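Local structure of inactive glucansucrase (Lactobacillus reuteri, 5JBD) at residues A[634-637]-A[641-644]; A[329-332]-A[337-340]; A[317-322]-A[384-389]. The protein is an inactive member of glycosyl hydrolase family 70, built round a TIM barrel and carrying a bound calcium ion. One frame throughout, in Å; residues are numbered along the deposited sequence. Where two conformers were deposited one is given.

From the N terminus, strand 319-320 comes first and belongs to interaction 3, whose other segment, 384-389, follows after 61 intervening residues. Interaction 2 is nested inside that loop: it closes the short turn between helix 326-333 and strand 340-341. Interaction 1 opens downstream and closes a short loop, with three residues between its segments, ahead of helix 645-648, in series with the other two. Strand 340-341 lies between strands 319-320 and 385-388 in the barrel wall, with Leu339 N bonded to Ser318 O and Tyr340 O bonded to Trp386 N. Phe641 of interaction 1 packs against Pro337 and Leu339 of interaction 2 and against Leu317 and Pro384 of interaction 3, tying the late loop to the barrel.

Interaction 1: residues A[634-637]-A[641-644]; sequences VANK and FESN
Glu642 reaches across to the backbone of Val634 and to the side chain of Asn636, and nearly all of the contact hangs on its carboxyl group. The side chain leaves with CG anti to the carbonyl carbon (chi1 -63°) and runs extended beyond it, which carries the carboxyl group across to the 634-637 segment. Glu642 OE1 comes within 2.6 Å of Val634 O. Two oxygens this close suggest that the carboxyl group of Glu642 carries a proton, although the geometry alone does not settle it. The other oxygen, OE2, lies against Asn636, 3.2 Å from its CB. A water completes this side of the contact: it donates to Glu642 OE2 over 2.8 Å and accepts from Asn636 ND2 over 3.0 Å, joining the acid to the amide without a direct bond between them. Asn636 OD1 is turned elsewhere, to the backbone N of Glu638, which fixes the rotation of the amide.

Both segments belong to the irregular connection that runs from strand 612-618 to helix 645-648, the short helix ahead of barrel strand 652-654. Pro310 of helix 310-315 touches both Glu642 and Ala635, and Asn380 also packs on the glutamate. Glu642 is buried, while Val634 and Ala635 are exposed.

Next along the chain, Ser643 OG is hydrogen-bonded to Asp458 OD1. Asn644 approaches Val634 more loosely, its ND2 4.3 Å from Val634 O, and is bonded instead to Asn380 OD1. Through OD1 it is the N-cap of helix 645-648, accepting from Leu647 N.

Interaction 2: residues A[329-332]-A[337-340]; sequences QMLN and PQLY
Leu331 drives its forked end from helix 326-333 into the chain segment 337-340, touching all four of its residues. The fork sends the two methyl groups to different neighbours. CD1 rests on the backbone and first side-chain carbon of Tyr340, 3.7 Å from its CA and 3.8 Å from its CB, and also nears the carbonyl carbon of Leu339. CD2 sits against the proline ring, 4.0 Å from Pro337 CD, and 3.9 Å from Gln338 OE1.

Gln338 and Tyr340 each cross the leucine at about a right angle. The glutamine chain is bent at the second torsion (chi2 93°), which folds the amide back toward Leu331. There its polar ends are taken by other parts of the barrel: OE1 accepts from Asn320 ND2 of strand 319-320, and NE2 donates to Leu293 O. With CG anti to its own backbone N (chi1 163°), Tyr340 offers CB to the leucine while the end of the side chain leads away; the tyrosine also touches Ala327 and Ala328 of the same helix.

The segments are the helix and the entry to the next strand in a beta-alpha-beta unit of the barrel, strand 319-320, helix 326-333 and strand 340-341. Backbone bonds from Leu339 to Ser318 and Asn320 join the two strands directly, and Asn332 OD1 of the helix is hydrogen-bonded to Asn336 ND2 in the turn. The methyls of Leu331 meet ring and side-chain carbons, backbone atoms and the amide oxygen of Gln338, all without a hydrogen bond, so between these segments the contact is van der Waals in kind, with the buried amide of Gln338 satisfied outside it.

Interaction 3: residues A[317-322]-A[384-389]; sequences LSYNEG and PNWSFV
Tyr319 and Trp386 form an edge-to-face aromatic pair: the tyrosine turns its edge to the indole, CD2 standing 3.6 Å above the plane over its centre. The planes are inclined at 57°, with the tyrosine ring and the six-membered ring of Trp386 4.8 Å apart between centroids. A CH-pi contact adds to this, Tyr319 CB sitting 3.6 Å from the centroid of the five-membered ring. Trp386 has CG between its backbone N and carbonyl carbon (chi1 61°), which swings the indole across to Tyr319.

The two segments carry parallel strands of the TIM barrel that are not direct neighbours, since strand 340-341 runs between them. Leu339, just before it, touches both side chains, and Met341 touches Trp386. Tyr319 OH is hydrogen-bonded to Gln745 OE1.

A single hydrogen bond links the segments. Trp386 NE1 donates to Asn320 O over 3.0 Å, bent to 151° at the hydrogen; the oxygen lies close to the indole plane, whereas the donor stands above the carbonyl plane of Asn320.

Along the same indole edge, Glu321 CA approaches Trp386 CZ2 to 3.9 Å. Glu321 OE1 is hydrogen-bonded to Ala284 N, and the nearest atoms of a bound glycerol and this side chain are about 4 Å apart.

Interaction 1: residues A[634-637]-A[641-644]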
# COMPACT_ATOMS: atom_id res chain seq x y z
N VAL A 634 24.29 -25.95 -0.10
CA VAL A 634 25.00 -25.75 1.17
C VAL A 634 24.02 -25.18 2.19
O VAL A 634 23.25 -24.29 1.86
CB VAL A 634 26.23 -24.82 0.99
CG1 VAL A 634 26.86 -24.46 2.35
CG2 VAL A 634 27.26 -25.48 0.08
N ALA A 635 24.04 -25.72 3.41
CA ALA A 635 23.23 -25.18 4.50
C ALA A 635 24.17 -24.46 5.45
O ALA A 635 25.30 -24.90 5.68
CB ALA A 635 22.49 -26.28 5.22
N ASN A 636 23.74 -23.32 5.96
CA ASN A 636 24.56 -22.50 6.84
C ASN A 636 23.73 -22.17 8.05
O ASN A 636 22.68 -21.54 7.92
CB ASN A 636 24.98 -21.23 6.09
CG ASN A 636 25.94 -20.35 6.89
OD1 ASN A 636 25.98 -20.38 8.13
ND2 ASN A 636 26.69 -19.53 6.18
N LYS A 637 24.21 -22.57 9.24
CA LYS A 637 23.45 -22.37 10.48
C LYS A 637 23.13 -20.91 10.79
O LYS A 637 22.20 -20.64 11.53
CB LYS A 637 24.16 -23.00 11.71
CG LYS A 637 25.45 -22.30 12.11
CD LYS A 637 26.32 -23.11 13.08
CE LYS A 637 27.57 -22.27 13.47
NZ LYS A 637 27.29 -21.35 14.60
N PHE A 641 17.61 -17.42 4.34
CA PHE A 641 17.72 -17.44 2.87
C PHE A 641 19.17 -17.36 2.40
O PHE A 641 19.98 -16.67 2.99
CB PHE A 641 16.81 -16.41 2.22
CG PHE A 641 15.36 -16.71 2.44
CD1 PHE A 641 14.79 -17.85 1.89
CD2 PHE A 641 14.60 -15.94 3.31
CE1 PHE A 641 13.48 -18.18 2.14
CE2 PHE A 641 13.29 -16.28 3.57
CZ PHE A 641 12.73 -17.40 2.99
N GLU A 642 19.47 -18.13 1.36
CA GLU A 642 20.76 -18.18 0.72
C GLU A 642 20.52 -18.10 -0.79
O GLU A 642 19.66 -18.82 -1.31
CB GLU A 642 21.43 -19.50 1.00
CG GLU A 642 21.74 -19.78 2.46
CD GLU A 642 22.42 -21.12 2.63
OE1 GLU A 642 21.90 -22.12 2.08
OE2 GLU A 642 23.47 -21.19 3.29
N SER A 643 21.27 -17.23 -1.46
CA SER A 643 21.16 -17.04 -2.92
C SER A 643 21.99 -18.10 -3.62
O SER A 643 23.19 -17.97 -3.78
CB SER A 643 21.61 -15.62 -3.31
OG SER A 643 21.27 -15.30 -4.66
N ASN A 644 21.33 -19.19 -4.01
CA ASN A 644 22.00 -20.32 -4.66
C ASN A 644 21.05 -20.90 -5.71
O ASN A 644 19.95 -20.38 -5.90
CB ASN A 644 22.42 -21.36 -3.61
CG ASN A 644 21.28 -21.83 -2.73
OD1 ASN A 644 20.15 -22.03 -3.20
ND2 ASN A 644 21.56 -22.02 -1.44
O HOH W 1 25.70 -19.56 3.38

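Interaction 2: residues A[329-332]-A[337-340]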
# COMPACT_ATOMS: atom_id res chain seq x y z
N GLN A 329 22.01 -4.65 3.23
CA GLN A 329 22.98 -4.73 4.32
C GLN A 329 22.31 -5.21 5.63
O GLN A 329 22.79 -6.14 6.29
CB GLN A 329 23.65 -3.36 4.51
CG GLN A 329 24.69 -3.26 5.60
CD GLN A 329 26.05 -3.66 5.11
OE1 GLN A 329 26.57 -4.68 5.50
NE2 GLN A 329 26.63 -2.85 4.21
N MET A 330 21.19 -4.58 5.98
CA MET A 330 20.40 -4.95 7.17
C MET A 330 20.07 -6.43 7.18
O MET A 330 20.33 -7.12 8.17
CB MET A 330 19.09 -4.18 7.24
CG MET A 330 18.25 -4.52 8.46
SD MET A 330 16.57 -3.90 8.40
CE MET A 330 15.80 -4.79 7.07
N LEU A 331 19.50 -6.91 6.08
CA LEU A 331 19.10 -8.30 5.98
C LEU A 331 20.30 -9.27 6.04
O LEU A 331 20.21 -10.30 6.73
CB LEU A 331 18.23 -8.54 4.74
CG LEU A 331 16.82 -7.92 4.85
CD1 LEU A 331 16.15 -7.85 3.49
CD2 LEU A 331 15.93 -8.66 5.86
N ASN A 332 21.39 -8.94 5.38
CA ASN A 332 22.62 -9.76 5.46
C ASN A 332 23.14 -9.90 6.89
O ASN A 332 23.45 -11.00 7.33
CB ASN A 332 23.71 -9.21 4.53
CG ASN A 332 23.41 -9.43 3.06
OD1 ASN A 332 22.78 -10.41 2.68
ND2 ASN A 332 23.89 -8.53 2.23
N PRO A 337 16.40 -13.23 7.04
CA PRO A 337 15.10 -13.82 7.37
C PRO A 337 14.01 -13.63 6.30
O PRO A 337 13.06 -14.43 6.23
CB PRO A 337 14.73 -13.12 8.67
CG PRO A 337 15.40 -11.80 8.58
CD PRO A 337 16.71 -12.07 7.89
N GLN A 338 14.15 -12.60 5.47
CA GLN A 338 13.31 -12.38 4.27
C GLN A 338 14.18 -11.96 3.10
O GLN A 338 15.31 -11.52 3.30
CB GLN A 338 12.29 -11.27 4.53
CG GLN A 338 11.35 -11.55 5.70
CD GLN A 338 11.81 -10.98 7.03
OE1 GLN A 338 12.47 -9.92 7.08
NE2 GLN A 338 11.42 -11.65 8.12
N LEU A 339 13.65 -12.06 1.88
CA LEU A 339 14.33 -11.55 0.69
C LEU A 339 14.30 -10.03 0.61
O LEU A 339 13.30 -9.39 0.96
CB LEU A 339 13.71 -12.10 -0.59
CG LEU A 339 13.58 -13.61 -0.72
CD1 LEU A 339 13.08 -13.96 -2.12
CD2 LEU A 339 14.90 -14.30 -0.42
N TYR A 340 15.42 -9.47 0.16
CA TYR A 340 15.56 -8.04 -0.15
C TYR A 340 14.94 -7.73 -1.53
O TYR A 340 15.16 -8.49 -2.48
CB TYR A 340 17.08 -7.65 -0.15
CG TYR A 340 17.35 -6.34 -0.85
CD1 TYR A 340 16.99 -5.15 -0.25
CD2 TYR A 340 17.94 -6.30 -2.12
CE1 TYR A 340 17.17 -3.94 -0.90
CE2 TYR A 340 18.15 -5.09 -2.77
CZ TYR A 340 17.75 -3.91 -2.16
OH TYR A 340 17.91 -2.69 -2.79

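Interaction 3: residues A[317-322]-A[384-389]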
# COMPACT_ATOMS: atom_id res chain seq x y z
N LEU A 317 8.85 -19.20 1.80
CA LEU A 317 9.44 -18.03 1.18
C LEU A 317 8.75 -16.77 1.64
O LEU A 317 7.53 -16.69 1.56
CB LEU A 317 9.34 -18.12 -0.35
CG LEU A 317 10.21 -17.15 -1.15
CD1 LEU A 317 11.70 -17.42 -0.93
CD2 LEU A 317 9.85 -17.21 -2.64
N SER A 318 9.53 -15.82 2.15
CA SER A 318 9.02 -14.51 2.52
C SER A 318 9.92 -13.42 1.95
O SER A 318 11.14 -13.60 1.84
CB SER A 318 8.88 -14.40 4.05
OG SER A 318 7.93 -15.36 4.54
N TYR A 319 9.32 -12.28 1.60
CA TYR A 319 10.01 -11.24 0.84
C TYR A 319 9.47 -9.86 1.18
O TYR A 319 8.23 -9.67 1.26
CB TYR A 319 9.95 -11.52 -0.68
CG TYR A 319 8.67 -12.14 -1.23
CD1 TYR A 319 8.46 -13.52 -1.19
CD2 TYR A 319 7.71 -11.35 -1.89
CE1 TYR A 319 7.30 -14.10 -1.71
CE2 TYR A 319 6.56 -11.93 -2.41
CZ TYR A 319 6.36 -13.31 -2.33
OH TYR A 319 5.22 -13.90 -2.87
N ASN A 320 10.39 -8.91 1.37
CA ASN A 320 10.06 -7.57 1.90
C ASN A 320 9.99 -6.55 0.81
O ASN A 320 10.93 -6.42 0.03
CB ASN A 320 11.12 -7.11 2.92
CG ASN A 320 11.12 -7.93 4.19
OD1 ASN A 320 10.23 -8.75 4.41
ND2 ASN A 320 12.14 -7.74 5.03
N GLU A 321 8.90 -5.78 0.77
CA GLU A 321 8.77 -4.69 -0.19
C GLU A 321 9.54 -3.49 0.30
O GLU A 321 9.29 -3.02 1.40
CB GLU A 321 7.32 -4.27 -0.39
CG GLU A 321 7.15 -3.14 -1.42
CD GLU A 321 6.24 -2.01 -0.97
OE1 GLU A 321 5.77 -1.98 0.19
OE2 GLU A 321 5.98 -1.13 -1.80
N GLY A 322 10.43 -2.98 -0.53
CA GLY A 322 11.11 -1.73 -0.22
C GLY A 322 11.96 -1.19 -1.36
O GLY A 322 12.40 -1.95 -2.21
N PRO A 384 20.28 -12.50 -0.96
CA PRO A 384 19.01 -13.13 -1.38
C PRO A 384 17.97 -12.08 -1.68
O PRO A 384 17.70 -11.22 -0.83
CB PRO A 384 18.61 -13.96 -0.14
CG PRO A 384 19.90 -14.29 0.51
CD PRO A 384 20.76 -13.07 0.32
N ASN A 385 17.44 -12.08 -2.90
CA ASN A 385 16.63 -10.96 -3.37
C ASN A 385 15.53 -11.39 -4.33
O ASN A 385 15.59 -12.48 -4.92
CB ASN A 385 17.50 -9.89 -4.03
CG ASN A 385 18.05 -10.33 -5.36
OD1 ASN A 385 17.42 -10.13 -6.41
ND2 ASN A 385 19.20 -10.98 -5.33
N TRP A 386 14.52 -10.54 -4.44
CA TRP A 386 13.46 -10.66 -5.44
C TRP A 386 13.47 -9.42 -6.34
O TRP A 386 13.86 -8.33 -5.91
CB TRP A 386 12.07 -10.93 -4.83
CG TRP A 386 11.48 -9.92 -3.90
CD1 TRP A 386 12.01 -9.44 -2.72
CD2 TRP A 386 10.18 -9.32 -4.01
NE1 TRP A 386 11.14 -8.56 -2.12
CE2 TRP A 386 10.00 -8.48 -2.88
CE3 TRP A 386 9.14 -9.41 -4.95
CZ2 TRP A 386 8.84 -7.72 -2.67
CZ3 TRP A 386 7.98 -8.67 -4.74
CH2 TRP A 386 7.85 -7.83 -3.61
N SER A 387 13.16 -9.62 -7.62
CA SER A 387 13.28 -8.55 -8.61
C SER A 387 12.05 -8.57 -9.49
O SER A 387 11.34 -9.58 -9.54
CB SER A 387 14.56 -8.72 -9.45
OG SER A 387 14.62 -10.02 -10.05
N PHE A 388 11.82 -7.49 -10.20
CA PHE A 388 10.62 -7.36 -11.02
C PHE A 388 10.81 -6.40 -12.18
O PHE A 388 11.64 -5.48 -12.12
CB PHE A 388 9.45 -6.88 -10.13
CG PHE A 388 9.72 -5.55 -9.49
CD1 PHE A 388 10.52 -5.46 -8.35
CD2 PHE A 388 9.26 -4.38 -10.07
CE1 PHE A 388 10.81 -4.24 -7.77
CE2 PHE A 388 9.55 -3.15 -9.50
CZ PHE A 388 10.31 -3.08 -8.35
N VAL A 389 9.99 -6.60 -13.22
CA VAL A 389 9.79 -5.66 -14.34
C VAL A 389 8.65 -4.68 -14.03
O VAL A 389 8.73 -3.50 -14.37
CB VAL A 389 9.48 -6.44 -15.65
CG1 VAL A 389 9.03 -5.51 -16.78
CG2 VAL A 389 10.71 -7.25 -16.09